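Side-chain contacts in early transcribed membrane protein 13 (Plasmodium falciparum, PDB 2VWA), which is a sporozoite membrane protein essential for liver-stage development of the malaria parasite, whose soluble helical domain binds phosphatidylethanolamine: residues A[17-22]-A[74-79]; A[34-39]-A[89-94]. All blocks are in the same frame, centred on the assembly; numbering follows the deposited sequence.

Contact 1: residues A[17-22]-A[74-79]; sequences VDVSIK and KYQENK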
# COMPACT_ATOMS: atom_id res chain seq x y z
N VAL A 17 11.35 16.18 1.75
CA VAL A 17 12.26 16.12 0.60
C VAL A 17 11.93 14.93 -0.32
O VAL A 17 12.23 13.78 0.02
CB VAL A 17 13.73 16.01 1.07
CG1 VAL A 17 14.68 16.02 -0.12
CG2 VAL A 17 14.06 17.16 2.02
N ASP A 18 11.30 15.21 -1.46
CA ASP A 18 10.87 14.17 -2.40
C ASP A 18 12.02 13.28 -2.90
O ASP A 18 13.15 13.79 -3.12
CB ASP A 18 10.22 14.79 -3.65
CG ASP A 18 8.92 15.52 -3.37
OD1 ASP A 18 8.30 15.32 -2.30
OD2 ASP A 18 8.48 16.29 -4.26
N VAL A 19 11.75 11.98 -3.09
CA VAL A 19 12.64 11.15 -3.90
C VAL A 19 12.30 11.44 -5.37
O VAL A 19 11.26 12.04 -5.66
CB VAL A 19 12.48 9.63 -3.62
CG1 VAL A 19 12.75 9.29 -2.16
CG2 VAL A 19 11.05 9.10 -4.12
N SER A 20 13.16 11.03 -6.30
CA SER A 20 12.89 11.26 -7.73
C SER A 20 11.65 10.52 -8.24
O SER A 20 11.23 9.50 -7.67
CB SER A 20 14.09 10.82 -8.57
OG SER A 20 14.25 9.42 -8.48
N ILE A 21 11.08 11.00 -9.33
CA ILE A 21 9.96 10.32 -9.96
C ILE A 21 10.25 8.83 -10.30
O ILE A 21 9.41 7.96 -10.02
CB ILE A 21 9.43 11.11 -11.19
CG1 ILE A 21 8.81 12.45 -10.71
CG2 ILE A 21 8.40 10.30 -11.98
CD1 ILE A 21 8.17 13.36 -11.85
N LYS A 22 11.42 8.53 -10.87
CA LYS A 22 11.82 7.15 -11.11
C LYS A 22 11.76 6.23 -9.87
O LYS A 22 11.17 5.15 -9.90
CB LYS A 22 13.19 7.09 -11.80
CG LYS A 22 13.13 7.47 -13.27
CD LYS A 22 14.49 7.35 -13.96
CE LYS A 22 14.38 7.60 -15.48
NZ LYS A 22 14.11 9.07 -15.77
N LYS A 74 6.16 13.32 2.76
CA LYS A 74 4.78 13.23 3.26
C LYS A 74 3.84 13.27 2.07
O LYS A 74 2.94 12.42 1.95
CB LYS A 74 4.43 14.37 4.22
CG LYS A 74 3.18 14.09 5.09
CD LYS A 74 2.48 15.37 5.58
CE LYS A 74 2.94 15.84 6.98
NZ LYS A 74 4.33 16.44 7.03
N TYR A 75 4.07 14.22 1.18
CA TYR A 75 3.24 14.35 -0.01
C TYR A 75 3.32 13.09 -0.90
O TYR A 75 2.31 12.69 -1.49
CB TYR A 75 3.56 15.66 -0.78
CG TYR A 75 3.21 15.65 -2.26
CD1 TYR A 75 2.00 16.17 -2.74
CD2 TYR A 75 4.12 15.16 -3.19
CE1 TYR A 75 1.71 16.16 -4.13
CE2 TYR A 75 3.84 15.14 -4.54
CZ TYR A 75 2.66 15.62 -5.00
OH TYR A 75 2.48 15.56 -6.36
N GLN A 76 4.50 12.47 -0.97
CA GLN A 76 4.66 11.29 -1.80
C GLN A 76 4.01 10.09 -1.17
O GLN A 76 3.52 9.23 -1.86
CB GLN A 76 6.13 11.00 -2.07
CG GLN A 76 6.64 11.62 -3.35
CD GLN A 76 8.15 11.69 -3.41
OE1 GLN A 76 8.81 11.69 -2.39
NE2 GLN A 76 8.69 11.74 -4.61
N GLU A 77 4.01 10.05 0.16
CA GLU A 77 3.43 8.96 0.92
C GLU A 77 1.90 8.96 0.76
O GLU A 77 1.33 7.92 0.50
CB GLU A 77 3.86 9.03 2.40
CG GLU A 77 3.20 7.99 3.30
CD GLU A 77 3.71 7.99 4.73
OE1 GLU A 77 4.94 7.77 4.96
OE2 GLU A 77 2.86 8.18 5.64
N ASN A 78 1.27 10.13 0.90
CA ASN A 78 -0.17 10.28 0.63
C ASN A 78 -0.56 9.96 -0.82
O ASN A 78 -1.61 9.37 -1.08
CB ASN A 78 -0.66 11.68 1.00
CG ASN A 78 -0.41 12.02 2.47
OD1 ASN A 78 -0.32 11.13 3.32
ND2 ASN A 78 -0.28 13.31 2.77
N LYS A 79 0.27 10.35 -1.77
CA LYS A 79 -0.01 10.01 -3.15
C LYS A 79 0.15 8.46 -3.37
O LYS A 79 -0.62 7.84 -4.11
CB LYS A 79 0.89 10.87 -4.05
CG LYS A 79 0.63 10.74 -5.52
CD LYS A 79 1.24 11.90 -6.33
CE LYS A 79 1.71 11.39 -7.73
NZ LYS A 79 3.14 11.83 -8.05
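Q76 reaches out from the first turn of helix 74-99 and lays its amide along the backbone of V19, gripping it at two points. Q76 OE1 accepts a hydrogen bond from V19 N at 3.0 Å, in the carbonyl plane and on a lone pair. Q76 NE2 donates one to V19 O at 2.8 Å; the acceptor lies almost exactly in the plane of the Q76 amide, while NE2 itself is tilted 31° from the carbonyl plane of V19. Two bonds to one residue fix the rotation of the amide, and the chain that carries it is stretched out beyond CG (chi2 163°). The amide answers the N-H and C=O of V19 as a neighbouring strand would, and it ties the extended residues leading into helix 21-41 to the start of helix 74-99. S20, next along, is the N-cap residue of helix 21-41, so the doubly bonded V19 lies just before that helix begins. D18 crosses the amide at a slant, its CB 3.5 Å from Q76 NE2 and its carboxylate plane turned 42° from the amide plane. Its OD1 finds its hydrogen bond in S73 OG, and S73 N also bonds to Q76 OE1, which therefore holds two backbone N-H groups. On V19, CG2 lies 3.6 Å from Q76 NE2.

Contact 2: residues A[34-39]-A[89-94]; sequences SIQKHF and QKVYAN. With PTY (phosphatidylethanolamine), chain G.
V91 touches both Q36 and F39 of the facing helix, and its neighbour K90 lies on the lipid side. K90 works with the aliphatic part of its side chain: CB lies 3.7 Å from C13 of the bound phosphatidylethanolamine, and CD follows the same acyl chain near C13 and C14. V91 points at segment 34-39 and splits its two methyls between two partners. CG1, anti to the backbone N (chi1 170°), meets F39 CD2 at 3.8 Å, F39 and V91 running alongside each other with opposite senses. CG2 is turned to the Q36 amide, 3.7 Å from OE1, and also lies 3.8 Å from O10, the carbonyl oxygen of a lipid ester. That amide stands between protein and headgroup: Q36 NE2 makes a weak hydrogen bond to the phosphate oxygen O12 at 3.1 Å, while E40 OE2 accepts another from NE2 and H87 NE2 pairs with OE1. E40 and H87 thus help to set the rotation of the amide that meets the phosphate. Q36, K90 and V91 are part of the lipid pocket, set between two helices of an all-helical domain. One residue on, Y92 brings CD1 to the edge of the F39 ring, 3.8 Å from CZ and near the ring plane. The ring planes stand at 86° with centroids 5.9 Å apart. The two helices run in roughly the same direction, their local axes 10.6 Å apart at closest and crossing at -39°. F39 and Y92 close the side away from the lipid, where both pack on K47 of helix 44-50 and on V51; Y56 of helix 54-67 touches F39 as well, and L88, earlier on helix 74-99, also touches F39.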
# COMPACT_ATOMS: atom_id res chain seq x y z
N SER A 34 3.01 -5.93 -3.71
CA SER A 34 3.19 -6.47 -2.39
C SER A 34 1.89 -6.51 -1.58
O SER A 34 1.61 -7.45 -0.86
CB SER A 34 4.32 -5.71 -1.69
OG SER A 34 4.26 -5.86 -0.28
N ILE A 35 1.06 -5.48 -1.73
CA ILE A 35 -0.17 -5.42 -0.99
C ILE A 35 -1.21 -6.26 -1.75
O ILE A 35 -2.16 -6.76 -1.17
CB ILE A 35 -0.63 -3.93 -0.77
CG1 ILE A 35 -1.59 -3.82 0.41
CG2 ILE A 35 -1.24 -3.31 -2.05
CD1 ILE A 35 -2.05 -2.38 0.69
N GLN A 36 -1.01 -6.40 -3.05
CA GLN A 36 -1.84 -7.29 -3.85
C GLN A 36 -1.73 -8.71 -3.29
O GLN A 36 -2.74 -9.35 -2.99
CB GLN A 36 -1.40 -7.25 -5.30
CG GLN A 36 -2.13 -8.27 -6.14
CD GLN A 36 -1.96 -8.06 -7.61
OE1 GLN A 36 -1.64 -6.96 -8.09
NE2 GLN A 36 -2.20 -9.12 -8.35
N LYS A 37 -0.49 -9.20 -3.14
CA LYS A 37 -0.29 -10.52 -2.51
C LYS A 37 -0.87 -10.63 -1.11
O LYS A 37 -1.44 -11.67 -0.79
CB LYS A 37 1.17 -10.91 -2.46
CG LYS A 37 1.69 -11.40 -3.78
CD LYS A 37 3.16 -11.03 -3.87
CE LYS A 37 3.76 -11.50 -5.17
NZ LYS A 37 5.20 -11.81 -4.91
N HIS A 38 -0.71 -9.60 -0.29
CA HIS A 38 -1.33 -9.63 1.03
C HIS A 38 -2.86 -9.67 0.92
O HIS A 38 -3.51 -10.44 1.62
CB HIS A 38 -0.89 -8.46 1.89
CG HIS A 38 -1.32 -8.57 3.32
ND1 HIS A 38 -2.48 -7.99 3.79
CD2 HIS A 38 -0.75 -9.20 4.38
CE1 HIS A 38 -2.61 -8.26 5.08
NE2 HIS A 38 -1.57 -8.99 5.46
N PHE A 39 -3.43 -8.88 0.03
CA PHE A 39 -4.88 -8.79 -0.10
C PHE A 39 -5.51 -10.05 -0.66
O PHE A 39 -6.64 -10.38 -0.33
CB PHE A 39 -5.23 -7.61 -0.98
CG PHE A 39 -6.70 -7.36 -1.14
CD1 PHE A 39 -7.40 -6.63 -0.18
CD2 PHE A 39 -7.36 -7.78 -2.30
CE1 PHE A 39 -8.74 -6.34 -0.35
CE2 PHE A 39 -8.71 -7.51 -2.49
CZ PHE A 39 -9.41 -6.79 -1.53
N GLN A 89 -8.76 -1.73 -5.66
CA GLN A 89 -10.11 -1.77 -6.18
C GLN A 89 -10.19 -2.64 -7.39
O GLN A 89 -11.13 -3.42 -7.56
CB GLN A 89 -10.60 -0.36 -6.50
CG GLN A 89 -11.02 0.38 -5.23
CD GLN A 89 -11.29 1.84 -5.48
OE1 GLN A 89 -11.14 2.33 -6.60
NE2 GLN A 89 -11.72 2.56 -4.43
N LYS A 90 -9.15 -2.54 -8.20
CA LYS A 90 -9.02 -3.36 -9.39
C LYS A 90 -8.66 -4.84 -9.10
O LYS A 90 -9.15 -5.77 -9.77
CB LYS A 90 -7.97 -2.75 -10.30
CG LYS A 90 -8.35 -1.40 -10.85
CD LYS A 90 -7.60 -1.23 -12.14
CE LYS A 90 -7.20 0.18 -12.40
NZ LYS A 90 -6.01 0.53 -11.58
N VAL A 91 -7.81 -5.06 -8.12
CA VAL A 91 -7.53 -6.42 -7.69
C VAL A 91 -8.86 -7.06 -7.23
O VAL A 91 -9.20 -8.16 -7.65
CB VAL A 91 -6.44 -6.45 -6.58
CG1 VAL A 91 -6.32 -7.85 -5.96
CG2 VAL A 91 -5.06 -5.96 -7.14
N TYR A 92 -9.62 -6.34 -6.40
CA TYR A 92 -10.89 -6.82 -5.89
C TYR A 92 -11.92 -7.07 -6.98
O TYR A 92 -12.68 -8.02 -6.90
CB TYR A 92 -11.44 -5.78 -4.92
CG TYR A 92 -12.58 -6.26 -4.05
CD1 TYR A 92 -12.54 -7.53 -3.47
CD2 TYR A 92 -13.69 -5.44 -3.79
CE1 TYR A 92 -13.56 -7.98 -2.66
CE2 TYR A 92 -14.73 -5.89 -2.97
CZ TYR A 92 -14.65 -7.17 -2.41
OH TYR A 92 -15.62 -7.67 -1.60
N ALA A 93 -11.95 -6.21 -7.98
CA ALA A 93 -12.84 -6.38 -9.13
C ALA A 93 -12.60 -7.71 -9.79
O ALA A 93 -13.54 -8.42 -10.13
CB ALA A 93 -12.65 -5.28 -10.11
N ASN A 94 -11.33 -8.04 -9.97
CA ASN A 94 -10.97 -9.25 -10.65
C ASN A 94 -11.32 -10.47 -9.80
O ASN A 94 -11.88 -11.44 -10.31
CB ASN A 94 -9.51 -9.21 -11.10
CG ASN A 94 -8.96 -10.60 -11.44
OD1 ASN A 94 -8.34 -11.26 -10.59
ND2 ASN A 94 -9.20 -11.06 -12.68
C1 PTY G . -2.25 -10.42 -12.20
C2 PTY G . -5.14 -15.39 -9.84
C3 PTY G . -4.79 -14.49 -8.66
O4 PTY G . -1.76 -9.16 -12.68
C5 PTY G . -4.20 -11.48 -11.09
C6 PTY G . -3.43 -10.18 -11.26
O7 PTY G . -4.28 -9.16 -11.80
C8 PTY G . -4.81 -8.21 -10.82
O10 PTY G . -5.27 -8.63 -9.77
C11 PTY G . -4.81 -6.72 -11.09
C12 PTY G . -5.57 -6.43 -12.39
C13 PTY G . -6.03 -4.98 -12.51
C14 PTY G . -4.88 -4.04 -12.88
C15 PTY G . -4.91 -3.65 -14.36
C16 PTY G . -3.56 -3.10 -14.82
C17 PTY G . -3.49 -1.60 -14.56
C18 PTY G . -2.13 -1.01 -14.95
C19 PTY G . -2.23 0.50 -15.12
C20 PTY G . -1.49 1.23 -14.00
C21 PTY G . -2.44 1.95 -13.04
C22 PTY G . -2.87 3.31 -13.59
C23 PTY G . -2.23 4.47 -12.83
C24 PTY G . -3.18 5.08 -11.80
C25 PTY G . -2.36 5.79 -10.73
C26 PTY G . -3.18 6.15 -9.49
C27 PTY G . -2.38 7.14 -8.66
C28 PTY G . -3.25 8.05 -7.80
C29 PTY G . -2.37 8.78 -6.80
C30 PTY G . -1.75 -8.85 -14.10
C31 PTY G . -3.03 -8.50 -14.83
O30 PTY G . -0.69 -8.88 -14.70
C32 PTY G . -3.06 -7.03 -15.21
C33 PTY G . -4.10 -6.77 -16.30
C34 PTY G . -3.54 -5.90 -17.42
C35 PTY G . -4.68 -5.32 -18.27
C36 PTY G . -4.38 -5.48 -19.76
C37 PTY G . -4.07 -4.14 -20.41
C38 PTY G . -3.07 -4.30 -21.56
C39 PTY G . -1.72 -3.68 -21.23
C40 PTY G . -1.39 -2.52 -22.17
C41 PTY G . -0.37 -1.56 -21.55
C42 PTY G . -0.97 -0.18 -21.30
C43 PTY G . 0.09 0.91 -21.38
C44 PTY G . -0.00 1.86 -20.20
P1 PTY G . -2.73 -12.95 -9.40
O11 PTY G . -3.38 -14.22 -8.63
O12 PTY G . -1.85 -12.21 -8.42
O13 PTY G . -2.11 -13.46 -10.69
O14 PTY G . -3.99 -12.00 -9.77
N1 PTY G . -5.51 -16.70 -9.36

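The two contacts lie on opposite sides of the chain's centre. Their own centres are 22 Å apart and their nearest atoms about 11 Å, so they do not touch. Contact 1 ties the residues leading into helix 21-41 to the first turn of helix 74-99 through polar bonds to backbone; contact 2 joins later turns of both helices through apolar side chains beside the headgroup. The phosphatidylethanolamine spans much of the distance between them. Q36, K90 and V91 of contact 2 line its pocket, and K79, on the 74-79 segment, belongs to the same pocket, whereas the Y75 side chain and the lipid are about 8 Å apart at their nearest atoms.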